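PDB 5MDM: glycoprotein from Chandipura virus, which probably attaches the virus to host-cell receptors and, after uptake into acidic endosomes, changes conformation to drive fusion of the viral and endosomal membranes. Local coordinates for residues 59-64 / 83-88; 94-99 / 127-132; 10-15 / 359-364; 316-321 / 329-334. All blocks are in the same frame, centred on the assembly; numbering follows the deposited sequence.

Interaction 1: 59-64 / 83-88; sequences CHAAKW and HNIKPT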
# COMPACT_ATOMS: atom_id res chain seq x y z
N CYS A 59 -31.00 14.76 12.89
CA CYS A 59 -32.22 15.54 12.75
C CYS A 59 -32.53 16.21 14.09
O CYS A 59 -32.99 15.56 15.03
CB CYS A 59 -33.37 14.64 12.31
SG CYS A 59 -34.92 15.48 11.89
N HIS A 60 -32.25 17.51 14.17
CA HIS A 60 -32.53 18.29 15.37
C HIS A 60 -33.86 19.01 15.26
O HIS A 60 -34.19 19.56 14.21
CB HIS A 60 -31.42 19.32 15.61
CG HIS A 60 -31.78 20.37 16.62
ND1 HIS A 60 -31.59 20.20 17.97
CD2 HIS A 60 -32.34 21.59 16.46
CE1 HIS A 60 -32.01 21.28 18.61
NE2 HIS A 60 -32.47 22.14 17.71
N ALA A 61 -34.64 19.01 16.34
CA ALA A 61 -35.92 19.70 16.34
C ALA A 61 -36.03 20.64 17.53
O ALA A 61 -35.74 20.26 18.66
CB ALA A 61 -37.06 18.70 16.35
N ALA A 62 -36.43 21.88 17.26
CA ALA A 62 -36.63 22.85 18.33
C ALA A 62 -37.64 23.91 17.92
O ALA A 62 -37.55 24.49 16.85
CB ALA A 62 -35.30 23.51 18.69
N LYS A 63 -38.62 24.14 18.79
CA LYS A 63 -39.59 25.21 18.57
C LYS A 63 -38.99 26.56 18.93
O LYS A 63 -38.50 26.76 20.04
CB LYS A 63 -40.88 24.95 19.37
CG LYS A 63 -41.74 23.84 18.77
CD LYS A 63 -43.01 23.58 19.57
CE LYS A 63 -42.70 22.96 20.92
NZ LYS A 63 -43.95 22.58 21.64
N TRP A 64 -39.00 27.49 17.99
CA TRP A 64 -38.59 28.86 18.26
C TRP A 64 -39.83 29.67 18.61
O TRP A 64 -40.72 29.85 17.78
CB TRP A 64 -37.86 29.46 17.06
CG TRP A 64 -36.53 28.81 16.74
CD1 TRP A 64 -36.21 27.50 16.89
CD2 TRP A 64 -35.36 29.46 16.25
NE1 TRP A 64 -34.91 27.28 16.50
CE2 TRP A 64 -34.36 28.48 16.10
CE3 TRP A 64 -35.05 30.78 15.90
CZ2 TRP A 64 -33.08 28.77 15.64
CZ3 TRP A 64 -33.78 31.07 15.44
CH2 TRP A 64 -32.81 30.07 15.31
N HIS A 83 -37.17 25.96 22.43
CA HIS A 83 -37.45 24.74 23.17
C HIS A 83 -37.09 23.50 22.35
O HIS A 83 -37.78 23.17 21.38
CB HIS A 83 -38.93 24.67 23.57
CG HIS A 83 -39.39 25.86 24.35
ND1 HIS A 83 -38.53 26.66 25.08
CD2 HIS A 83 -40.62 26.40 24.51
CE1 HIS A 83 -39.22 27.63 25.66
NE2 HIS A 83 -40.49 27.49 25.33
N ASN A 84 -36.02 22.82 22.74
CA ASN A 84 -35.64 21.58 22.08
C ASN A 84 -36.70 20.51 22.28
O ASN A 84 -37.12 20.25 23.41
CB ASN A 84 -34.29 21.08 22.62
CG ASN A 84 -33.13 21.95 22.18
OD1 ASN A 84 -33.20 22.62 21.15
ND2 ASN A 84 -32.05 21.92 22.94
N ILE A 85 -37.14 19.90 21.19
CA ILE A 85 -38.09 18.79 21.26
C ILE A 85 -37.63 17.63 20.38
O ILE A 85 -36.82 17.82 19.48
CB ILE A 85 -39.52 19.21 20.83
CG1 ILE A 85 -39.54 19.61 19.36
CG2 ILE A 85 -40.04 20.33 21.72
CD1 ILE A 85 -40.93 19.89 18.83
N LYS A 86 -38.15 16.44 20.65
CA LYS A 86 -37.81 15.28 19.84
C LYS A 86 -38.66 15.27 18.57
O LYS A 86 -39.88 15.32 18.64
CB LYS A 86 -38.00 13.98 20.61
CG LYS A 86 -37.60 12.74 19.83
CD LYS A 86 -37.70 11.49 20.67
CE LYS A 86 -37.33 10.27 19.85
NZ LYS A 86 -37.39 9.03 20.66
N PRO A 87 -38.00 15.20 17.41
CA PRO A 87 -38.70 15.23 16.12
C PRO A 87 -39.44 13.93 15.86
O PRO A 87 -39.03 12.88 16.34
CB PRO A 87 -37.56 15.38 15.11
CG PRO A 87 -36.38 14.78 15.79
CD PRO A 87 -36.54 15.09 17.24
N THR A 88 -40.54 14.02 15.12
CA THR A 88 -41.23 12.83 14.65
C THR A 88 -40.47 12.30 13.44
O THR A 88 -39.57 12.98 12.93
CB THR A 88 -42.68 13.13 14.24
OG1 THR A 88 -42.68 13.82 12.98
CG2 THR A 88 -43.37 13.98 15.29
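K63 and I85 meet at about a right angle on one face of an antiparallel pair formed by 59-64 and 83-85. The K63 chain can be followed outward. CB lies beside the carbonyl oxygen of H83, and CG faces I85 CD1 at 4.0 Å. The chain is extended through CD and then bends (chi3 -69°), which returns CE to the isoleucine, 3.8 Å from CG2. Past CE, NZ lies anti to CG; the side chain also touches E123 of strand 120-131. The aliphatic part of the lysine therefore covers both branches of I85, while I85 CG1 reaches back to A61 CB. P87 extends this apolar strip: its CB packs 3.6 Å from A61 CB and also approaches C59 SG.

The opposite face carries H60, A62 and N84. The imidazole edge is offered to the asparagine, with H60 CE1 3.1 Å from N84 OD1 near the ring plane and the ring and amide planes 86° apart. The same oxygen rests against A62 CB. H60 is a pre-fusion pH sensor by similarity, and its ND1 has a weak hydrogen bond to S164 OG.

Along the backbone, K63 and H83 form a hydrogen-bonded pair; the bond from H83 N to K63 O (2.8 Å) is the straighter of the two at 171°. I85 N also donates to A61 O.

The contact belongs to the hairpin of strands 56-69 and 77-85. Strand 56-69 also bonds to strands 120-131 and 165-169, P87 and C59 both touch V166, and the C59-C92 disulfide ties the sheet to helix 89-101.

Interaction 2: 94-99 / 127-132; sequences TALASY and IMITPH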
# COMPACT_ATOMS: atom_id res chain seq x y z
N THR A 94 -39.30 15.00 6.00
CA THR A 94 -39.57 16.21 5.24
C THR A 94 -38.37 17.14 5.25
O THR A 94 -37.96 17.65 4.21
CB THR A 94 -40.80 16.96 5.80
OG1 THR A 94 -41.90 16.06 5.93
CG2 THR A 94 -41.19 18.10 4.87
N ALA A 95 -37.80 17.35 6.44
CA ALA A 95 -36.68 18.27 6.60
C ALA A 95 -35.41 17.76 5.91
O ALA A 95 -34.59 18.55 5.45
CB ALA A 95 -36.41 18.53 8.06
N LEU A 96 -35.26 16.44 5.87
CA LEU A 96 -34.11 15.84 5.22
C LEU A 96 -34.24 15.96 3.71
O LEU A 96 -33.26 16.23 3.02
CB LEU A 96 -33.95 14.37 5.62
CG LEU A 96 -32.72 13.64 5.09
CD1 LEU A 96 -31.48 14.51 5.27
CD2 LEU A 96 -32.55 12.32 5.80
N ALA A 97 -35.46 15.76 3.21
CA ALA A 97 -35.73 15.97 1.79
C ALA A 97 -35.43 17.42 1.41
O ALA A 97 -34.76 17.68 0.41
CB ALA A 97 -37.17 15.62 1.47
N SER A 98 -35.91 18.34 2.24
CA SER A 98 -35.64 19.76 2.05
C SER A 98 -34.14 20.05 2.06
O SER A 98 -33.65 20.87 1.28
CB SER A 98 -36.33 20.60 3.13
OG SER A 98 -37.74 20.50 3.02
N TYR A 99 -33.41 19.37 2.93
CA TYR A 99 -31.97 19.55 3.03
C TYR A 99 -31.28 19.08 1.76
O TYR A 99 -30.41 19.76 1.22
CB TYR A 99 -31.41 18.80 4.24
CG TYR A 99 -29.93 19.00 4.44
CD1 TYR A 99 -29.01 18.08 3.97
CD2 TYR A 99 -29.45 20.12 5.11
CE1 TYR A 99 -27.65 18.26 4.15
CE2 TYR A 99 -28.09 20.31 5.30
CZ TYR A 99 -27.20 19.38 4.81
OH TYR A 99 -25.85 19.58 5.00
N ILE A 127 -36.25 22.64 12.20
CA ILE A 127 -35.44 21.43 12.08
C ILE A 127 -34.06 21.75 11.51
O ILE A 127 -33.94 22.46 10.52
CB ILE A 127 -36.10 20.37 11.19
CG1 ILE A 127 -37.57 20.17 11.58
CG2 ILE A 127 -35.35 19.06 11.30
CD1 ILE A 127 -37.76 19.38 12.86
N MET A 128 -33.02 21.22 12.15
CA MET A 128 -31.65 21.42 11.71
C MET A 128 -30.98 20.08 11.40
O MET A 128 -30.88 19.22 12.27
CB MET A 128 -30.85 22.18 12.77
CG MET A 128 -31.53 23.44 13.27
SD MET A 128 -30.71 24.19 14.69
CE MET A 128 -32.01 25.26 15.32
N ILE A 129 -30.53 19.92 10.16
CA ILE A 129 -29.94 18.67 9.70
C ILE A 129 -28.42 18.73 9.67
O ILE A 129 -27.84 19.38 8.80
CB ILE A 129 -30.45 18.30 8.29
CG1 ILE A 129 -31.96 18.05 8.32
CG2 ILE A 129 -29.73 17.07 7.77
CD1 ILE A 129 -32.37 16.86 9.17
N THR A 130 -27.78 18.06 10.62
CA THR A 130 -26.32 18.03 10.68
C THR A 130 -25.78 16.66 10.31
O THR A 130 -25.84 15.74 11.12
CB THR A 130 -25.81 18.39 12.09
OG1 THR A 130 -26.27 19.70 12.45
CG2 THR A 130 -24.29 18.37 12.12
N PRO A 131 -25.25 16.52 9.09
CA PRO A 131 -24.71 15.25 8.59
C PRO A 131 -23.71 14.62 9.57
O PRO A 131 -22.69 15.23 9.88
CB PRO A 131 -24.00 15.66 7.30
CG PRO A 131 -24.73 16.86 6.84
CD PRO A 131 -25.14 17.59 8.09
N HIS A 132 -24.03 13.42 10.04
CA HIS A 132 -23.19 12.71 11.01
C HIS A 132 -23.00 11.24 10.60
O HIS A 132 -23.96 10.49 10.47
CB HIS A 132 -23.81 12.79 12.41
CG HIS A 132 -23.09 11.97 13.43
ND1 HIS A 132 -21.72 11.90 13.51
CD2 HIS A 132 -23.57 11.20 14.44
CE1 HIS A 132 -21.38 11.11 14.51
NE2 HIS A 132 -22.48 10.67 15.09
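Helix-on-sheet packing in the fusion domain brings Y99 and A95 of helix 89-101 against I129 and I127 of strand 120-131. The short axes are 8.7 Å apart at their closest and their directions differ by 61°. I129 carries most of the contact on the strand side. Its CG2 stands over one face of the Y99 ring, 4.0 Å from the centroid and 15° off the ring normal, displaced toward the rim in a CH-pi contact. Y99 CG is anti to the backbone N (chi1 -177°), which sets CG on the I129 side, and the ring's CD2 also meets I129 CB at 3.8 Å.

These residues lie in the region assigned by similarity to the fusion peptide. The sheet beneath the helix includes strand 56-69, whose F57 touches both L96 and I129. Alternation along the strand turns I127 and I129 to the helix and M128 away from it, onto H60; M128 is a site of interaction with host vimentin.

A95 CB packs on I127 CG2 toward one end of the patch; beside I129, L96 CD1 approaches I129 CG2 at 4.0 Å, the two side chains crossing at about a right angle. The backbone also takes part, A95 O lying 3.9 Å from I129 CG1. Farther along the strand, the phenol end of the tyrosine reaches the proline ring, with Y99 OH 3.5 Å from P131 CG.

Interaction 3: 10-15 / 359-364; sequences TKLDWK and DIWTQW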
# COMPACT_ATOMS: atom_id res chain seq x y z
N THR A 10 7.35 -38.10 2.36
CA THR A 10 8.73 -37.68 2.52
C THR A 10 9.62 -38.41 1.52
O THR A 10 10.79 -38.07 1.34
CB THR A 10 9.23 -37.97 3.94
OG1 THR A 10 9.32 -39.39 4.15
CG2 THR A 10 8.28 -37.39 4.97
N LYS A 11 9.06 -39.43 0.89
CA LYS A 11 9.75 -40.19 -0.15
C LYS A 11 8.80 -40.43 -1.31
O LYS A 11 7.60 -40.65 -1.12
CB LYS A 11 10.24 -41.54 0.39
CG LYS A 11 11.29 -41.44 1.50
CD LYS A 11 11.69 -42.81 2.00
CE LYS A 11 12.35 -43.64 0.90
NZ LYS A 11 12.84 -44.97 1.37
N LEU A 12 9.33 -40.37 -2.53
CA LEU A 12 8.53 -40.63 -3.72
C LEU A 12 9.23 -41.65 -4.62
O LEU A 12 10.46 -41.78 -4.59
CB LEU A 12 8.27 -39.34 -4.49
CG LEU A 12 7.41 -38.28 -3.80
CD1 LEU A 12 7.31 -37.03 -4.66
CD2 LEU A 12 6.03 -38.83 -3.49
N ASP A 13 8.45 -42.36 -5.42
CA ASP A 13 9.01 -43.28 -6.40
C ASP A 13 9.39 -42.52 -7.67
O ASP A 13 8.52 -42.12 -8.45
CB ASP A 13 8.01 -44.39 -6.72
CG ASP A 13 8.60 -45.46 -7.62
OD1 ASP A 13 9.80 -45.76 -7.48
OD2 ASP A 13 7.85 -46.01 -8.46
N TRP A 14 10.69 -42.30 -7.85
CA TRP A 14 11.19 -41.52 -8.98
C TRP A 14 11.44 -42.38 -10.23
O TRP A 14 11.86 -43.53 -10.13
CB TRP A 14 12.47 -40.77 -8.60
CG TRP A 14 12.27 -39.77 -7.50
CD1 TRP A 14 12.48 -39.98 -6.17
CD2 TRP A 14 11.83 -38.41 -7.63
NE1 TRP A 14 12.20 -38.83 -5.46
CE2 TRP A 14 11.80 -37.85 -6.34
CE3 TRP A 14 11.47 -37.60 -8.72
CZ2 TRP A 14 11.41 -36.53 -6.10
CZ3 TRP A 14 11.08 -36.30 -8.48
CH2 TRP A 14 11.06 -35.77 -7.18
N LYS A 15 11.18 -41.79 -11.39
CA LYS A 15 11.45 -42.42 -12.67
C LYS A 15 12.02 -41.35 -13.60
O LYS A 15 11.66 -40.18 -13.49
CB LYS A 15 10.18 -43.01 -13.28
CG LYS A 15 9.55 -44.14 -12.46
CD LYS A 15 8.03 -44.14 -12.60
CE LYS A 15 7.60 -44.19 -14.06
NZ LYS A 15 6.12 -44.09 -14.21
N ASP A 359 8.46 -34.19 9.65
CA ASP A 359 9.36 -34.39 8.52
C ASP A 359 8.55 -34.35 7.24
O ASP A 359 7.57 -35.08 7.09
CB ASP A 359 10.09 -35.73 8.63
CG ASP A 359 11.36 -35.65 9.46
OD1 ASP A 359 11.90 -34.53 9.61
OD2 ASP A 359 11.82 -36.70 9.95
N ILE A 360 8.95 -33.49 6.31
CA ILE A 360 8.20 -33.31 5.07
C ILE A 360 8.90 -33.93 3.87
O ILE A 360 8.25 -34.33 2.91
CB ILE A 360 7.90 -31.82 4.81
CG1 ILE A 360 9.19 -31.05 4.50
CG2 ILE A 360 7.20 -31.21 6.00
CD1 ILE A 360 8.97 -29.56 4.30
N TRP A 361 10.23 -34.01 3.94
CA TRP A 361 11.02 -34.68 2.91
C TRP A 361 12.34 -35.20 3.47
O TRP A 361 13.04 -34.48 4.19
CB TRP A 361 11.28 -33.76 1.72
CG TRP A 361 11.92 -34.48 0.58
CD1 TRP A 361 13.24 -34.49 0.24
CD2 TRP A 361 11.25 -35.31 -0.38
NE1 TRP A 361 13.44 -35.28 -0.87
CE2 TRP A 361 12.23 -35.80 -1.26
CE3 TRP A 361 9.92 -35.70 -0.57
CZ2 TRP A 361 11.92 -36.64 -2.33
CZ3 TRP A 361 9.61 -36.54 -1.62
CH2 TRP A 361 10.61 -37.00 -2.49
N THR A 362 12.68 -36.44 3.14
CA THR A 362 13.87 -37.07 3.69
C THR A 362 14.66 -37.88 2.67
O THR A 362 15.67 -38.50 3.00
CB THR A 362 13.51 -37.99 4.86
OG1 THR A 362 14.71 -38.59 5.37
CG2 THR A 362 12.58 -39.09 4.39
N GLN A 363 14.19 -37.88 1.42
CA GLN A 363 14.82 -38.65 0.35
C GLN A 363 15.73 -37.76 -0.49
O GLN A 363 15.34 -37.31 -1.57
CB GLN A 363 13.74 -39.30 -0.52
CG GLN A 363 14.25 -40.19 -1.63
CD GLN A 363 13.15 -40.57 -2.60
OE1 GLN A 363 12.02 -40.12 -2.47
NE2 GLN A 363 13.49 -41.41 -3.57
N TRP A 364 16.93 -37.51 -0.00
CA TRP A 364 17.84 -36.55 -0.64
C TRP A 364 18.77 -37.19 -1.67
O TRP A 364 19.30 -38.28 -1.45
CB TRP A 364 18.66 -35.82 0.43
CG TRP A 364 17.80 -35.19 1.46
CD1 TRP A 364 17.43 -35.71 2.67
CD2 TRP A 364 17.17 -33.91 1.38
NE1 TRP A 364 16.62 -34.83 3.34
CE2 TRP A 364 16.44 -33.71 2.57
CE3 TRP A 364 17.15 -32.90 0.41
CZ2 TRP A 364 15.71 -32.56 2.82
CZ3 TRP A 364 16.43 -31.75 0.65
CH2 TRP A 364 15.72 -31.59 1.85
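T10, L12 and W14, in the connection between strands 2-7 and 15-16, lie against W361 and Q363 of the loop leading from strand 357-359 to strand 365-367. The contact thus joins two antiparallel sheets through irregular chain, the two segments running in much the same direction, 21° apart.

Hydrogen bonds come from backbone and side chain. T362 N donates to T10 O (3.1 Å, 174°), and Q363 N adds a weak bond to the same oxygen. The amide of Q363 then engages both polar backbone atoms of L12, much as a neighbouring strand would: L12 N donates to Q363 OE1 at 2.7 Å, and Q363 NE2 donates to L12 O at 3.2 Å, in the carbonyl plane. CG anti to the backbone N (chi1 -177°) and an extended chain beyond it carry the amide there, and the pairing of both ends fixes its rotation.

Apolar packing centres on W361. L12 CG comes to the edge of its indole, 3.6 Å from CZ3, the side chains crossing at about a right angle. W14 CZ2 approaches W361 CH2 at 3.7 Å; W14 also meets F365 edge to face (T-shaped). Separately, T362 CG2 rests against T10 CB and OG1.

A carbonyl-on-ring contact completes the set: T10 O sits 3.1 Å above the plane of W361, offset toward the rim, nearest to CE3.

Interaction 4: 316-321 / 329-334; sequences GLAYTV and AHTRYV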
# COMPACT_ATOMS: atom_id res chain seq x y z
N GLY A 316 -0.33 -34.11 -8.61
CA GLY A 316 0.60 -33.62 -9.61
C GLY A 316 1.89 -34.40 -9.71
O GLY A 316 1.99 -35.55 -9.27
N LEU A 317 2.90 -33.76 -10.29
CA LEU A 317 4.21 -34.37 -10.43
C LEU A 317 5.27 -33.49 -9.78
O LEU A 317 5.15 -32.27 -9.73
CB LEU A 317 4.56 -34.55 -11.91
CG LEU A 317 3.58 -35.36 -12.76
CD1 LEU A 317 4.08 -35.46 -14.19
CD2 LEU A 317 3.39 -36.74 -12.16
N ALA A 318 6.32 -34.13 -9.27
CA ALA A 318 7.47 -33.39 -8.77
C ALA A 318 8.66 -33.75 -9.64
O ALA A 318 8.66 -34.77 -10.32
CB ALA A 318 7.74 -33.75 -7.32
N TYR A 319 9.67 -32.89 -9.63
CA TYR A 319 10.85 -33.08 -10.48
C TYR A 319 12.13 -32.90 -9.68
O TYR A 319 12.18 -32.10 -8.74
CB TYR A 319 10.83 -32.10 -11.66
CG TYR A 319 9.67 -32.32 -12.62
CD1 TYR A 319 9.81 -33.16 -13.72
CD2 TYR A 319 8.45 -31.70 -12.43
CE1 TYR A 319 8.76 -33.36 -14.59
CE2 TYR A 319 7.40 -31.90 -13.30
CZ TYR A 319 7.56 -32.73 -14.38
OH TYR A 319 6.52 -32.95 -15.26
N THR A 320 13.16 -33.65 -10.04
CA THR A 320 14.47 -33.50 -9.41
C THR A 320 15.57 -33.97 -10.34
O THR A 320 15.30 -34.42 -11.45
CB THR A 320 14.55 -34.27 -8.07
OG1 THR A 320 15.72 -33.87 -7.36
CG2 THR A 320 14.57 -35.77 -8.30
N VAL A 321 16.82 -33.85 -9.90
CA VAL A 321 17.95 -34.30 -10.70
C VAL A 321 18.75 -35.38 -9.98
O VAL A 321 19.58 -35.09 -9.11
CB VAL A 321 18.88 -33.13 -11.09
CG1 VAL A 321 19.99 -33.61 -12.00
CG2 VAL A 321 18.09 -32.04 -11.79
N ALA A 329 8.19 -37.66 -10.48
CA ALA A 329 7.50 -38.59 -9.60
C ALA A 329 6.05 -38.15 -9.40
O ALA A 329 5.78 -36.97 -9.19
CB ALA A 329 8.21 -38.70 -8.27
N HIS A 330 5.13 -39.10 -9.48
CA HIS A 330 3.74 -38.83 -9.14
C HIS A 330 3.65 -38.50 -7.66
O HIS A 330 4.38 -39.07 -6.85
CB HIS A 330 2.84 -40.02 -9.47
CG HIS A 330 2.38 -40.06 -10.89
ND1 HIS A 330 3.13 -40.60 -11.91
CD2 HIS A 330 1.24 -39.61 -11.47
CE1 HIS A 330 2.47 -40.48 -13.05
NE2 HIS A 330 1.32 -39.89 -12.81
N THR A 331 2.77 -37.58 -7.31
CA THR A 331 2.57 -37.22 -5.91
C THR A 331 1.30 -36.41 -5.75
O THR A 331 0.69 -36.01 -6.74
CB THR A 331 3.75 -36.40 -5.36
OG1 THR A 331 3.60 -36.25 -3.94
CG2 THR A 331 3.78 -35.02 -6.01
N ARG A 332 0.89 -36.19 -4.51
CA ARG A 332 -0.20 -35.27 -4.25
C ARG A 332 0.35 -34.12 -3.42
O ARG A 332 0.74 -34.30 -2.27
CB ARG A 332 -1.36 -35.96 -3.53
CG ARG A 332 -2.49 -35.02 -3.10
CD ARG A 332 -3.86 -35.71 -3.08
NE ARG A 332 -3.90 -36.87 -2.20
CZ ARG A 332 -3.83 -38.14 -2.62
NH1 ARG A 332 -3.73 -38.41 -3.91
NH2 ARG A 332 -3.87 -39.13 -1.74
N TYR A 333 0.40 -32.94 -4.02
CA TYR A 333 0.83 -31.76 -3.30
C TYR A 333 -0.21 -31.40 -2.25
O TYR A 333 -1.41 -31.53 -2.47
CB TYR A 333 1.01 -30.58 -4.26
CG TYR A 333 2.21 -30.69 -5.17
CD1 TYR A 333 3.39 -30.02 -4.87
CD2 TYR A 333 2.16 -31.43 -6.34
CE1 TYR A 333 4.49 -30.10 -5.70
CE2 TYR A 333 3.26 -31.52 -7.18
CZ TYR A 333 4.41 -30.85 -6.85
OH TYR A 333 5.51 -30.93 -7.68
N VAL A 334 0.27 -30.98 -1.09
CA VAL A 334 -0.60 -30.50 -0.03
C VAL A 334 -0.03 -29.21 0.53
O VAL A 334 1.15 -28.91 0.35
CB VAL A 334 -0.73 -31.52 1.10
CG1 VAL A 334 -1.32 -32.82 0.57
CG2 VAL A 334 0.62 -31.76 1.74
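The imidazole of H330 carries L317 on one face, and the phenol ring of Y333 meets the backbone of G316 and L317 with its edge. L317 CD2 stands over the centre of the H330 ring, 3.6 Å from the centroid and 9° off the normal, a CH-pi contact over the face. The two side chains lie side by side and point the same way. Near the plane of Y333 lie L317 O and G316 C, the latter 4.1 Å from Y333 CE2. At its tip Y333 OH donates to L317 O, although the modelled 2.5 Å between these two oxygens is too short to trust in detail; the hydroxyl also bonds to N375 ND2. A318 CB lies 3.6 Å from Y333 OH.

The backbones are joined by four bonds. G316 and T331 exchange two, each 2.9 Å from N to O, and A318 and A329 exchange another two; G316/T331 and A318/A329 are hydrogen-bonded pairs, with L317/H330 the non-hydrogen-bonded pair between them. Here L317 CA approaches A329 O at 3.3 Å in a CA-H...O contact. The face bearing A329 and T331 is covered by W14 and L12.

The N-to-C directions of the short axes differ by 122°, well away from straight antiparallel, as in a strongly twisted beta-hairpin. The pairing continues toward the turn through T320 and S327, while the strand 325-338 is also paired with strands 2-7 and 15-16 in the same antiparallel sheet.

The four contacts form two clusters on opposite sides of the centre of an elongated chain. Interactions 1 and 2, with centres 12 Å apart, follow one another in the sequence and share the sheet containing strands 56-69 and 120-131; they touch where H60 O meets M128 N and C59 packs on I127. Interactions 3 and 4, with centres 10 Å apart, touch through W14, which lies on A318, T320 and A329, and through D13. Interaction 3 joins positions 344 residues apart, and the other three are nested within its loop. Between the clusters the centres are about 66 to 78 Å apart, consistent with the fusion domain and the central-domain region lying far apart in the chain.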